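Local coordinates for protein lipase (Photobacterium sp. M37, PDB 2ORY) that probably hydrolyses triacylglycerols to release fatty acids, as a cold-adapted class 3 lipase of the alpha/beta-hydrolase fold, at residues A30-I33 / L34-K38; L123-S126 / E127-Y131; L153-L156 / N157-G161; N296-P299 / I300-E303. All blocks are in the same frame, centred on the assembly; numbering follows the deposited sequence.

Overall arrangement
The four contacts are local turns of the chain spread around the lipase. Contacts 1 and 3 are both successive turns of helices, partly buried, and both lie against the mixed five-stranded sheet: helix 30-43 on strands 52-63 and 66-78, and helix 152-160 on strand 166-173. Their centres are about 23 Å apart. Contact 2 is the most buried, a strand-to-helix junction capped by a serine hydroxyl, with a threonine hydroxyl bonded to the same serine's carbonyl. Contact 4 is a surface beta turn ahead of helix 304-319, its centre about 46 Å from that of contact 3. Backbone bonds and apolar flanks dominate the helices, hydroxyls the junction, and an asparagine the turn.

Contact 1: residues A30-I33 / L34-K38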
# COMPACT_ATOMS: atom_id res chain seq x y z
N ALA A 30 -2.54 -18.23 6.93
CA ALA A 30 -2.96 -17.64 5.68
C ALA A 30 -4.32 -18.29 5.41
O ALA A 30 -5.15 -17.77 4.67
CB ALA A 30 -1.96 -17.98 4.57
N GLU A 31 -4.52 -19.44 6.05
CA GLU A 31 -5.74 -20.21 5.91
C GLU A 31 -6.95 -19.45 6.43
O GLU A 31 -8.01 -19.45 5.82
CB GLU A 31 -5.59 -21.52 6.67
CG GLU A 31 -4.25 -22.21 6.42
CD GLU A 31 -3.98 -23.35 7.38
OE1 GLU A 31 -4.00 -23.11 8.61
OE2 GLU A 31 -3.74 -24.48 6.90
N LEU A 32 -6.80 -18.80 7.57
CA LEU A 32 -7.88 -18.01 8.14
C LEU A 32 -8.22 -16.85 7.22
O LEU A 32 -9.38 -16.51 7.02
CB LEU A 32 -7.47 -17.48 9.52
CG LEU A 32 -8.45 -16.54 10.26
CD1 LEU A 32 -8.19 -16.62 11.76
CD2 LEU A 32 -8.30 -15.10 9.75
N ILE A 33 -7.18 -16.22 6.67
CA ILE A 33 -7.35 -15.08 5.77
C ILE A 33 -8.03 -15.52 4.48
O ILE A 33 -9.01 -14.90 4.05
CB ILE A 33 -6.00 -14.41 5.41
CG1 ILE A 33 -5.36 -13.81 6.67
CG2 ILE A 33 -6.21 -13.31 4.37
CD1 ILE A 33 -3.99 -13.22 6.42
N LEU A 34 -7.50 -16.58 3.88
CA LEU A 34 -8.06 -17.10 2.63
C LEU A 34 -9.56 -17.32 2.79
O LEU A 34 -10.35 -16.90 1.94
CB LEU A 34 -7.37 -18.42 2.24
CG LEU A 34 -7.94 -19.09 0.98
CD1 LEU A 34 -7.74 -18.18 -0.22
CD2 LEU A 34 -7.26 -20.43 0.75
N LYS A 35 -9.96 -17.98 3.87
CA LYS A 35 -11.37 -18.25 4.11
C LYS A 35 -12.16 -16.94 4.10
O LYS A 35 -13.24 -16.85 3.54
CB LYS A 35 -11.56 -18.95 5.45
CG LYS A 35 -13.01 -19.30 5.78
CD LYS A 35 -13.19 -19.68 7.26
CE LYS A 35 -12.95 -18.48 8.19
NZ LYS A 35 -13.15 -18.79 9.65
N LYS A 36 -11.59 -15.92 4.74
CA LYS A 36 -12.23 -14.62 4.81
C LYS A 36 -12.36 -13.99 3.44
O LYS A 36 -13.41 -13.45 3.08
CB LYS A 36 -11.43 -13.70 5.74
CG LYS A 36 -11.60 -14.03 7.23
CD LYS A 36 -13.01 -13.71 7.69
CE LYS A 36 -13.27 -14.15 9.13
NZ LYS A 36 -14.68 -13.87 9.57
N MET A 37 -11.30 -14.05 2.65
CA MET A 37 -11.33 -13.47 1.32
C MET A 37 -12.43 -14.08 0.44
O MET A 37 -13.15 -13.36 -0.23
CB MET A 37 -9.98 -13.64 0.65
CG MET A 37 -8.86 -13.13 1.50
SD MET A 37 -7.32 -13.14 0.61
CE MET A 37 -6.82 -11.49 1.06
N LYS A 38 -12.56 -15.40 0.47
CA LYS A 38 -13.56 -16.09 -0.34
C LYS A 38 -14.97 -15.67 0.03
O LYS A 38 -15.82 -15.48 -0.84
CB LYS A 38 -13.41 -17.61 -0.22
CG LYS A 38 -12.10 -18.14 -0.77
CD LYS A 38 -12.06 -19.65 -0.74
CE LYS A 38 -10.72 -20.17 -1.22
NZ LYS A 38 -10.64 -21.65 -1.21
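The carbonyl oxygen of Ala30 takes the backbone N-H of Leu34 at 2.8 Å (Leu34 N to Ala30 O), the straightest of the bonds here at 168°. Three further i to i+4 bonds bind the residues of 30-33 to those of 34-38: Met37 N to Ile33 O is also 2.8 Å, Lys35 N donates to Glu31 O, and Lys36 N to Leu32 O stretches to 3.2 Å. Side chains of the same pairs also meet. Met37 turns its CG back beside its own backbone N (chi1 -53°), which brings CG to 3.1 Å from Ile33 O, a tight approach. Its thioether end then continues alongside Ile33, both side chains pointing the same way, and Met37 CE touches Ile33 CG2 at 3.8 Å. The isoleucine presents this branch because CG2 stands anti to its backbone N while CG1 lies beside it. On another flank, Lys36 lays the start of its chain over the preceding turn, with CG 3.3 Å from Leu32 O and 4.3 Å from Leu32 CD2, before its amine leads away. Helix 30-43 is therefore two-sided. Glu31 and Lys35 occupy the exposed flank, while Ala30, Ile33, Leu34 and Met37 are buried: on strand 52-63 Ala30 rests on Val60, Leu34 on Pro58 and Ile33 on both, and Ile33 and Met37 reach Met72 of strand 66-78.

Contact 2: residues L123-S126 / E127-Y131; sequences LKIS and ESTSY
Ser126 caps the helix that begins directly after it, its OG accepting the backbone N-H of Thr129 at 2.9 Å (Thr129 N to Ser126 OG) in an almost straight bond of 170°. The hydroxyl reaches this N-H because it sits between the backbone N and the carbonyl carbon of its own residue (chi1 67°). There Ser126 OG meets Ser128 CB at 3.3 Å, and Thr129 CG2 comes to 3.1 Å from Ser126 OG, a tight approach of methyl and oxygen. The carbonyl of Ser126 is gripped twice. Ser130 N donates to Ser126 O at 2.9 Å as the first i to i+4 bond of the helix, and Thr129 OG1 gives a longer bond of 3.3 Å to Ser126 O, though this hydroxyl also lies in a weak bond with the Ala211 carbonyl. Thr129 manages this by folding its hydroxyl back over its own backbone, which carries CG2 to the side of the backbone N and toward the serine oxygen. Ile125 crosses Thr129 obliquely, its CB 3.6 Å from Thr129 OG1, and extends CD1 to within 3.8 Å of Ser130 CB. Ser128 instead sends its hydroxyl away from the cap to a hydrogen bond with Asp104. As an N-cap, the serine satisfies an amide of the first helical turn where the strand ends. Strand 124-126 pairs antiparallel with strand 110-112 and meets the segment 127-131 at 84°, nearly a right angle, while Ile125 packs on Phe216 of helix 214-224.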
# COMPACT_ATOMS: atom_id res chain seq x y z
N LEU A 123 18.98 6.95 -8.84
CA LEU A 123 17.72 6.42 -8.31
C LEU A 123 18.00 5.62 -7.07
O LEU A 123 18.79 4.68 -7.09
CB LEU A 123 17.04 5.50 -9.33
CG LEU A 123 16.53 6.10 -10.63
CD1 LEU A 123 17.67 6.78 -11.37
CD2 LEU A 123 15.91 4.99 -11.47
N LYS A 124 17.33 5.98 -5.98
CA LYS A 124 17.50 5.29 -4.73
C LYS A 124 16.19 5.15 -3.96
O LYS A 124 15.31 6.02 -4.01
CB LYS A 124 18.52 6.01 -3.84
CG LYS A 124 19.95 5.90 -4.33
CD LYS A 124 20.92 6.58 -3.37
CE LYS A 124 22.36 6.49 -3.88
NZ LYS A 124 23.32 7.22 -3.00
N ILE A 125 16.07 4.03 -3.26
CA ILE A 125 14.91 3.76 -2.44
C ILE A 125 15.40 3.56 -1.01
O ILE A 125 16.57 3.23 -0.78
CB ILE A 125 14.17 2.49 -2.92
CG1 ILE A 125 15.14 1.32 -2.98
CG2 ILE A 125 13.55 2.75 -4.28
CD1 ILE A 125 14.48 0.01 -3.34
N SER A 126 14.52 3.76 -0.04
CA SER A 126 14.91 3.57 1.35
C SER A 126 15.17 2.08 1.55
O SER A 126 14.60 1.25 0.83
CB SER A 126 13.78 3.98 2.28
OG SER A 126 12.69 3.08 2.13
N GLU A 127 16.01 1.73 2.52
CA GLU A 127 16.27 0.33 2.80
C GLU A 127 14.96 -0.25 3.30
O GLU A 127 14.65 -1.42 3.09
CB GLU A 127 17.34 0.17 3.87
CG GLU A 127 18.73 0.63 3.45
CD GLU A 127 19.80 0.12 4.40
OE1 GLU A 127 19.52 0.04 5.62
OE2 GLU A 127 20.92 -0.19 3.94
N SER A 128 14.19 0.60 3.96
CA SER A 128 12.89 0.23 4.48
C SER A 128 12.03 -0.42 3.38
O SER A 128 11.56 -1.55 3.53
CB SER A 128 12.19 1.48 5.02
OG SER A 128 11.02 1.15 5.73
N THR A 129 11.83 0.29 2.28
CA THR A 129 11.02 -0.28 1.19
C THR A 129 11.82 -1.39 0.49
O THR A 129 11.24 -2.40 0.06
CB THR A 129 10.58 0.79 0.15
OG1 THR A 129 11.69 1.17 -0.66
CG2 THR A 129 10.02 2.04 0.85
N SER A 130 13.14 -1.23 0.41
CA SER A 130 13.98 -2.25 -0.22
C SER A 130 13.77 -3.61 0.47
O SER A 130 13.56 -4.63 -0.20
CB SER A 130 15.45 -1.83 -0.17
OG SER A 130 16.29 -2.81 -0.77
N TYR A 131 13.80 -3.63 1.80
CA TYR A 131 13.58 -4.89 2.50
C TYR A 131 12.13 -5.34 2.35
O TYR A 131 11.86 -6.54 2.29
CB TYR A 131 13.94 -4.79 4.00
CG TYR A 131 15.44 -4.81 4.26
CD1 TYR A 131 16.15 -3.62 4.41
CD2 TYR A 131 16.16 -6.00 4.22
CE1 TYR A 131 17.54 -3.61 4.50
CE2 TYR A 131 17.56 -6.01 4.31
CZ TYR A 131 18.24 -4.80 4.45
OH TYR A 131 19.62 -4.77 4.49

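Contact 3: residues L153-L156 / N157-G161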
# COMPACT_ATOMS: atom_id res chain seq x y z
N LEU A 153 6.87 -13.99 -8.96
CA LEU A 153 7.42 -13.99 -10.31
C LEU A 153 7.26 -15.36 -10.99
O LEU A 153 6.85 -15.44 -12.16
CB LEU A 153 8.89 -13.56 -10.29
CG LEU A 153 9.59 -13.44 -11.65
CD1 LEU A 153 8.76 -12.58 -12.58
CD2 LEU A 153 10.98 -12.87 -11.47
N GLN A 154 7.59 -16.43 -10.28
CA GLN A 154 7.44 -17.76 -10.83
C GLN A 154 5.97 -18.03 -11.17
O GLN A 154 5.65 -18.58 -12.23
CB GLN A 154 7.94 -18.81 -9.84
CG GLN A 154 9.45 -18.70 -9.55
CD GLN A 154 9.88 -19.55 -8.38
OE1 GLN A 154 9.07 -19.91 -7.53
NE2 GLN A 154 11.17 -19.86 -8.31
N PHE A 155 5.06 -17.63 -10.28
CA PHE A 155 3.62 -17.85 -10.53
C PHE A 155 3.12 -17.13 -11.79
O PHE A 155 2.39 -17.71 -12.60
CB PHE A 155 2.78 -17.37 -9.33
CG PHE A 155 1.30 -17.43 -9.58
CD1 PHE A 155 0.63 -18.64 -9.56
CD2 PHE A 155 0.58 -16.27 -9.87
CE1 PHE A 155 -0.73 -18.70 -9.84
CE2 PHE A 155 -0.78 -16.33 -10.15
CZ PHE A 155 -1.43 -17.55 -10.13
N LEU A 156 3.49 -15.86 -11.95
CA LEU A 156 3.06 -15.09 -13.11
C LEU A 156 3.62 -15.71 -14.39
O LEU A 156 2.88 -15.89 -15.36
CB LEU A 156 3.53 -13.64 -12.99
CG LEU A 156 2.98 -12.78 -11.83
CD1 LEU A 156 3.70 -11.43 -11.81
CD2 LEU A 156 1.47 -12.58 -11.98
N ASN A 157 4.90 -16.04 -14.40
CA ASN A 157 5.51 -16.61 -15.59
C ASN A 157 4.86 -17.94 -15.96
O ASN A 157 4.68 -18.24 -17.13
CB ASN A 157 7.02 -16.79 -15.39
CG ASN A 157 7.79 -15.51 -15.70
OD1 ASN A 157 7.65 -14.95 -16.79
ND2 ASN A 157 8.61 -15.05 -14.76
N GLU A 158 4.48 -18.71 -14.95
CA GLU A 158 3.85 -20.00 -15.18
C GLU A 158 2.39 -19.85 -15.62
O GLU A 158 1.89 -20.62 -16.45
CB GLU A 158 3.93 -20.81 -13.89
CG GLU A 158 3.00 -21.99 -13.81
CD GLU A 158 3.05 -22.66 -12.45
OE1 GLU A 158 4.05 -23.36 -12.16
OE2 GLU A 158 2.10 -22.47 -11.65
N LYS A 159 1.73 -18.85 -15.05
CA LYS A 159 0.33 -18.58 -15.33
C LYS A 159 0.17 -17.86 -16.67
O LYS A 159 -0.67 -18.23 -17.47
CB LYS A 159 -0.26 -17.74 -14.20
CG LYS A 159 -1.78 -17.67 -14.15
CD LYS A 159 -2.37 -19.03 -13.86
CE LYS A 159 -3.78 -18.91 -13.28
NZ LYS A 159 -4.66 -18.01 -14.04
N ILE A 160 1.00 -16.84 -16.91
CA ILE A 160 0.89 -16.08 -18.15
C ILE A 160 1.73 -16.60 -19.32
O ILE A 160 1.44 -16.30 -20.48
CB ILE A 160 1.25 -14.60 -17.91
CG1 ILE A 160 0.25 -13.99 -16.93
CG2 ILE A 160 1.25 -13.81 -19.23
CD1 ILE A 160 0.53 -12.53 -16.62
N GLY A 161 2.76 -17.39 -19.02
CA GLY A 161 3.62 -17.89 -20.08
C GLY A 161 4.66 -16.83 -20.40
O GLY A 161 4.42 -15.64 -20.17
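Leu153, Gln154, Phe155 and Leu156 each receive a backbone N-H from four residues ahead, of which Ile160 N to Leu156 O is the shortest at 2.6 Å; the helix ends at Ile160, and Gly161 follows with positive phi. Asn157 lies alongside Leu153, pointing the same way, and puts ND2 of Asn157 3.3 Å from Leu153 CD1. That nitrogen also makes a weak, strongly bent bond to the carbonyl already held by the Asn157 backbone: ND2 to Leu153 O measures 3.2 Å, with an angle of only 121°. Its main partner is the carbonyl of Lys194. On another flank of the helix, Phe155 and Lys159 also run side by side. Lys159 CB stands 4.2 Å above the plane of the Phe155 ring, offset toward its rim, and the chain stays by the CZ end of the ring, with Lys159 CG 4.0 Å from Phe155 CZ. A bend at chi2 (65°) keeps the methylenes along the ring before the amine leaves for the hydroxyl of Tyr85. The ring also meets that of Trp56, with planes inclined at about 45°. Leu156 and Ile160 cover Ile168 of strand 166-173. Hydrocarbon thus shields the stem of Lys159 while its charged end is anchored by a hydroxyl, and the Asn157 amide links the helix to the loop at Lys194; both polar ends tie this short helix to the rest of the domain.

Contact 4: residues N296-P299 / I300-E303; sequences NINP and ILIE
Asn298 and Leu301 form the tighter half of this turn, the leucine packing beside the asparagine amide with Leu301 CG 3.5 Å from Asn298 ND2. The two side chains lie aslant, and Leu301 CD1 approaches the same nitrogen equally closely. Asn298 holds its CG anti to its backbone N (chi1 -175°), beside the carbonyl carbon. From there OD1 faces the backbone N-H of Ile300 in a weak bond of 3.4 Å (Ile300 N to Asn298 OD1). The firmer bond closes the turn: Leu301 N donates to Asn298 O at 3.0 Å, though from 43° above the carbonyl plane. From helix 304-319, Gln307 donates its side-chain amide to Asn298 O, giving that carbonyl a second partner. Leu301 is buried, packing on Val306 and Tyr310 of the same helix, and Asn298 also touches Tyr310. The other side is loose and largely exposed. Pro299 and Ile300 occupy the corner, where Ile300 CB lies 3.8 Å from Asn298 OD1 and otherwise borders the adjoining proline. Ile302 merely brushes the preceding turn, its CG2 3.8 Å from Pro299 O. Asn298 to Leu301 is a type I beta turn with proline at its second position, whose ring holds phi near the value such a turn needs there (-52° here). An asparagine side chain accepting the N-H two residues on makes an Asx turn, here only weakly bonded, just ahead of Glu303, the N-cap residue of helix 304-319.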
# COMPACT_ATOMS: atom_id res chain seq x y z
N ASN A 296 -11.81 15.92 5.63
CA ASN A 296 -12.47 16.75 6.62
C ASN A 296 -12.18 16.30 8.03
O ASN A 296 -12.46 15.16 8.39
CB ASN A 296 -13.97 16.72 6.38
CG ASN A 296 -14.34 17.23 5.03
OD1 ASN A 296 -14.19 18.42 4.75
ND2 ASN A 296 -14.79 16.34 4.17
N ILE A 297 -11.66 17.22 8.84
CA ILE A 297 -11.32 16.92 10.22
C ILE A 297 -12.53 16.45 11.02
O ILE A 297 -13.52 17.16 11.10
CB ILE A 297 -10.70 18.16 10.91
CG1 ILE A 297 -9.34 18.48 10.27
CG2 ILE A 297 -10.48 17.90 12.37
CD1 ILE A 297 -8.64 19.71 10.85
N ASN A 298 -12.45 15.25 11.60
CA ASN A 298 -13.53 14.70 12.42
C ASN A 298 -13.42 15.35 13.80
O ASN A 298 -12.58 14.96 14.62
CB ASN A 298 -13.39 13.19 12.54
CG ASN A 298 -14.55 12.58 13.27
OD1 ASN A 298 -15.40 13.30 13.77
ND2 ASN A 298 -14.59 11.26 13.34
N PRO A 299 -14.26 16.35 14.08
CA PRO A 299 -14.30 17.11 15.34
C PRO A 299 -14.40 16.30 16.64
O PRO A 299 -13.96 16.75 17.69
CB PRO A 299 -15.49 18.03 15.13
CG PRO A 299 -16.42 17.17 14.32
CD PRO A 299 -15.47 16.62 13.28
N ILE A 300 -14.98 15.11 16.57
CA ILE A 300 -15.11 14.29 17.76
C ILE A 300 -13.76 13.72 18.23
O ILE A 300 -13.56 13.47 19.41
CB ILE A 300 -16.06 13.11 17.48
CG1 ILE A 300 -17.45 13.63 17.14
CG2 ILE A 300 -16.13 12.19 18.67
CD1 ILE A 300 -18.44 12.52 16.76
N LEU A 301 -12.82 13.53 17.30
CA LEU A 301 -11.52 12.94 17.62
C LEU A 301 -10.49 14.02 17.89
O LEU A 301 -9.79 14.45 16.97
CB LEU A 301 -11.08 12.03 16.47
CG LEU A 301 -12.18 11.11 15.90
CD1 LEU A 301 -11.61 10.24 14.79
CD2 LEU A 301 -12.77 10.23 17.00
N ILE A 302 -10.37 14.43 19.15
CA ILE A 302 -9.46 15.51 19.50
C ILE A 302 -8.02 15.14 19.76
O ILE A 302 -7.21 16.02 20.05
CB ILE A 302 -9.96 16.28 20.74
CG1 ILE A 302 -9.87 15.37 21.97
CG2 ILE A 302 -11.39 16.76 20.52
CD1 ILE A 302 -10.19 16.04 23.28
N GLU A 303 -7.69 13.85 19.70
CA GLU A 303 -6.30 13.44 19.90
C GLU A 303 -5.65 13.21 18.54
O GLU A 303 -6.17 12.46 17.71
CB GLU A 303 -6.20 12.16 20.73
CG GLU A 303 -6.79 12.31 22.11
CD GLU A 303 -6.76 11.02 22.88
OE1 GLU A 303 -5.65 10.61 23.30
OE2 GLU A 303 -7.84 10.40 23.06